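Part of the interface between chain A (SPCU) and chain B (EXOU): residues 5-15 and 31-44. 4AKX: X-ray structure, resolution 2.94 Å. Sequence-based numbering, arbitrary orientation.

Chain A, residues 5-15: WLAQWGLRLPS
Chain B, residues 31-44: SVSDVRFSSPQGQG

Chain A comes off a helix that began earlier and includes Trp A5 and Leu A6, then makes a type I beta turn from Ala A7 to Gly A10. Trp A9 N bonds Leu A6 O (2.8 Å) and Gly A10 N bonds Ala A7 O (2.7 Å). Gly A10 has phi/psi 69/15, a positive phi that favours glycine. Leu A11 to Ser A15 then run extended. Chain B is largely extended too, with a strand at 35-37. The two run in the same general sense: CA atoms of Trp A9 and Asp B34 lie 6.0 Å apart, those of Leu A11 and Arg B36 7.6 Å, those of Pro A14 and Gly B42 6.5 Å. The stretches bury 593 Å² together.

Trp A9 points toward chain B with chi1 m (-65°) and chi2 -57°. This places its indole NE1 3.2 Å from Val B32 O, a hydrogen bond at the ring edge. Val B35, chi1 m (-44°), lays CG2 over one face of the indole, 3.6 Å from the centroid of the five-membered ring, a CH-pi contact.

Leu A11 is m,t (-49°, 180°). Its CD1 sits over one face of the Phe B37 ring, 4.1 Å from the centroid. Phe B37 points toward chain A with chi1 m (-77°) and chi2 -73°. Its CZ approaches Leu A6 CD2 at 4.4 Å and Pro A14 CD at 4.3 Å.

Gln B43 has chi1 -54° (m), chi2 -89° (m) and chi3 -78°. This fold turns its amide onto the Arg A12 backbone. Arg A12 N donates to Gln B43 OE1 (3.0 Å), and Gln B43 NE2 donates to Arg A12 O (2.9 Å). One amide thus satisfies both backbone groups. Gln B43 NE2 also donates to Gly B42 O (3.2 Å), within its own stretch.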

# COMPACT_ATOMS: atom_id res chain seq x y z
N TRP A 5 -15.16 8.76 26.61
CA TRP A 5 -13.89 9.05 25.98
C TRP A 5 -13.77 10.51 25.64
O TRP A 5 -12.79 11.17 25.98
CB TRP A 5 -13.73 8.22 24.73
CG TRP A 5 -12.43 8.47 24.02
CD1 TRP A 5 -11.14 8.11 24.43
CD2 TRP A 5 -12.24 9.12 22.73
NE1 TRP A 5 -10.21 8.51 23.52
CE2 TRP A 5 -10.80 9.11 22.47
CE3 TRP A 5 -13.09 9.69 21.79
CZ2 TRP A 5 -10.26 9.66 21.33
CZ3 TRP A 5 -12.53 10.26 20.65
CH2 TRP A 5 -11.15 10.24 20.42
N LEU A 6 -14.78 11.03 24.96
CA LEU A 6 -14.94 12.47 24.80
C LEU A 6 -14.82 13.23 26.13
O LEU A 6 -14.02 14.15 26.25
CB LEU A 6 -16.29 12.77 24.16
CG LEU A 6 -16.39 12.55 22.66
CD1 LEU A 6 -17.81 12.82 22.21
CD2 LEU A 6 -15.44 13.45 21.89
N ALA A 7 -15.62 12.83 27.11
CA ALA A 7 -15.79 13.58 28.35
C ALA A 7 -14.48 14.16 28.89
O ALA A 7 -14.46 15.25 29.43
CB ALA A 7 -16.47 12.72 29.39
N GLN A 8 -13.38 13.44 28.69
CA GLN A 8 -12.10 13.85 29.27
C GLN A 8 -11.49 15.13 28.67
O GLN A 8 -10.40 15.55 29.06
CB GLN A 8 -11.08 12.69 29.22
CG GLN A 8 -10.66 12.25 27.83
CD GLN A 8 -9.93 10.91 27.82
OE1 GLN A 8 -9.66 10.31 28.86
NE2 GLN A 8 -9.60 10.45 26.63
N TRP A 9 -12.17 15.73 27.71
CA TRP A 9 -11.72 17.01 27.18
C TRP A 9 -12.81 17.99 27.38
O TRP A 9 -12.78 19.08 26.83
CB TRP A 9 -11.37 16.89 25.70
CG TRP A 9 -10.19 15.98 25.45
CD1 TRP A 9 -8.91 16.09 25.98
CD2 TRP A 9 -10.16 14.77 24.62
NE1 TRP A 9 -8.11 15.07 25.52
CE2 TRP A 9 -8.80 14.26 24.71
CE3 TRP A 9 -11.07 14.11 23.83
CZ2 TRP A 9 -8.39 13.13 24.02
CZ3 TRP A 9 -10.65 12.97 23.14
CH2 TRP A 9 -9.35 12.49 23.24
N GLY A 10 -13.79 17.59 28.18
CA GLY A 10 -14.92 18.44 28.51
C GLY A 10 -15.80 18.66 27.31
O GLY A 10 -16.61 19.58 27.27
N LEU A 11 -15.60 17.82 26.31
CA LEU A 11 -16.49 17.76 25.18
C LEU A 11 -17.55 16.70 25.44
O LEU A 11 -17.35 15.75 26.24
CB LEU A 11 -15.72 17.43 23.90
CG LEU A 11 -14.44 18.18 23.51
CD1 LEU A 11 -13.92 17.62 22.20
CD2 LEU A 11 -14.62 19.68 23.38
N ARG A 12 -18.68 16.86 24.76
CA ARG A 12 -19.78 15.92 24.86
C ARG A 12 -20.31 15.63 23.47
O ARG A 12 -20.37 16.51 22.63
CB ARG A 12 -20.89 16.48 25.76
CG ARG A 12 -20.68 16.15 27.23
CD ARG A 12 -21.55 16.97 28.16
NE ARG A 12 -22.97 16.97 27.79
CZ ARG A 12 -23.71 15.88 27.61
NH1 ARG A 12 -23.17 14.66 27.73
NH2 ARG A 12 -25.00 16.01 27.29
N LEU A 13 -20.65 14.38 23.22
CA LEU A 13 -21.12 13.99 21.91
C LEU A 13 -22.36 14.81 21.59
O LEU A 13 -23.32 14.72 22.32
CB LEU A 13 -21.42 12.49 21.88
CG LEU A 13 -21.56 11.91 20.47
CD1 LEU A 13 -20.79 10.62 20.33
CD2 LEU A 13 -23.03 11.73 20.07
N PRO A 14 -22.34 15.63 20.51
CA PRO A 14 -23.37 16.66 20.26
C PRO A 14 -24.71 16.05 19.97
O PRO A 14 -24.79 15.04 19.28
CB PRO A 14 -22.87 17.35 18.99
CG PRO A 14 -22.12 16.28 18.27
CD PRO A 14 -21.42 15.50 19.36
N SER A 15 -25.77 16.65 20.48
CA SER A 15 -27.09 16.13 20.18
C SER A 15 -27.39 16.24 18.67
O SER A 15 -26.63 16.88 17.93
CB SER A 15 -28.18 16.81 21.03
OG SER A 15 -28.10 18.22 20.93
N SER B 31 -0.46 11.27 26.76
CA SER B 31 -1.73 11.99 26.60
C SER B 31 -1.75 13.01 25.43
O SER B 31 -0.70 13.51 24.99
CB SER B 31 -2.16 12.66 27.92
OG SER B 31 -2.93 11.79 28.73
N VAL B 32 -2.96 13.26 24.91
CA VAL B 32 -3.24 14.34 23.97
C VAL B 32 -3.96 15.44 24.75
O VAL B 32 -4.95 15.17 25.45
CB VAL B 32 -4.17 13.85 22.86
CG1 VAL B 32 -4.64 15.01 22.01
CG2 VAL B 32 -3.49 12.79 22.01
N SER B 33 -3.45 16.67 24.66
CA SER B 33 -3.70 17.65 25.73
C SER B 33 -5.14 18.19 25.74
O SER B 33 -5.99 17.64 26.43
CB SER B 33 -2.62 18.75 25.81
OG SER B 33 -2.74 19.70 24.78
N ASP B 34 -5.43 19.24 24.97
CA ASP B 34 -6.81 19.71 24.91
C ASP B 34 -7.27 19.78 23.49
O ASP B 34 -6.52 20.23 22.63
CB ASP B 34 -6.98 21.07 25.58
CG ASP B 34 -8.45 21.35 25.96
OD1 ASP B 34 -9.08 20.48 26.60
OD2 ASP B 34 -8.97 22.43 25.59
N VAL B 35 -8.50 19.33 23.24
CA VAL B 35 -8.94 19.10 21.86
C VAL B 35 -10.35 19.64 21.60
O VAL B 35 -11.29 19.29 22.28
CB VAL B 35 -8.76 17.60 21.41
CG1 VAL B 35 -7.41 17.07 21.85
CG2 VAL B 35 -9.83 16.70 21.97
N ARG B 36 -10.48 20.53 20.62
CA ARG B 36 -11.79 21.11 20.28
C ARG B 36 -12.46 20.34 19.14
O ARG B 36 -11.87 19.40 18.60
CB ARG B 36 -11.66 22.60 19.93
CG ARG B 36 -10.31 22.99 19.36
CD ARG B 36 -10.37 24.30 18.59
NE ARG B 36 -9.29 24.37 17.60
CZ ARG B 36 -9.48 24.32 16.28
NH1 ARG B 36 -10.70 24.21 15.77
NH2 ARG B 36 -8.43 24.39 15.46
N PHE B 37 -13.70 20.68 18.82
CA PHE B 37 -14.36 20.17 17.63
C PHE B 37 -13.97 21.10 16.48
O PHE B 37 -14.15 22.29 16.56
CB PHE B 37 -15.88 20.18 17.79
CG PHE B 37 -16.42 19.07 18.65
CD1 PHE B 37 -16.46 17.75 18.18
CD2 PHE B 37 -16.91 19.32 19.92
CE1 PHE B 37 -16.97 16.73 18.96
CE2 PHE B 37 -17.42 18.30 20.72
CZ PHE B 37 -17.47 17.01 20.22
N SER B 38 -13.46 20.55 15.41
CA SER B 38 -12.92 21.37 14.37
C SER B 38 -14.01 22.08 13.66
O SER B 38 -13.79 23.12 13.12
CB SER B 38 -12.18 20.52 13.38
OG SER B 38 -11.60 19.42 14.06
N SER B 39 -15.19 21.49 13.61
CA SER B 39 -16.36 22.20 13.07
C SER B 39 -17.06 22.78 14.26
O SER B 39 -16.74 22.44 15.39
CB SER B 39 -17.31 21.22 12.37
OG SER B 39 -16.85 20.81 11.10
N PRO B 40 -18.03 23.67 14.02
CA PRO B 40 -18.78 24.15 15.18
C PRO B 40 -19.83 23.15 15.59
O PRO B 40 -20.52 22.60 14.75
CB PRO B 40 -19.44 25.46 14.67
CG PRO B 40 -18.57 25.88 13.53
CD PRO B 40 -18.10 24.60 12.88
N GLN B 41 -19.97 22.94 16.87
CA GLN B 41 -20.92 21.98 17.39
C GLN B 41 -21.52 22.58 18.66
O GLN B 41 -20.81 23.04 19.54
CB GLN B 41 -20.21 20.66 17.69
CG GLN B 41 -19.61 19.97 16.47
CD GLN B 41 -20.64 19.24 15.61
OE1 GLN B 41 -21.60 18.68 16.12
NE2 GLN B 41 -20.44 19.24 14.31
N GLY B 42 -22.84 22.62 18.75
CA GLY B 42 -23.48 23.14 19.92
C GLY B 42 -23.15 22.30 21.14
O GLY B 42 -23.27 21.07 21.12
N GLN B 43 -22.70 22.96 22.20
CA GLN B 43 -22.50 22.30 23.49
C GLN B 43 -23.32 23.00 24.58
O GLN B 43 -23.38 24.24 24.63
CB GLN B 43 -21.01 22.25 23.84
CG GLN B 43 -20.11 21.63 22.75
CD GLN B 43 -19.95 20.12 22.88
OE1 GLN B 43 -19.18 19.63 23.71
NE2 GLN B 43 -20.66 19.38 22.06
N GLY B 44 -24.00 22.20 25.41
CA GLY B 44 -24.84 22.74 26.47
C GLY B 44 -26.26 23.07 26.06
O GLY B 44 -26.65 22.86 24.90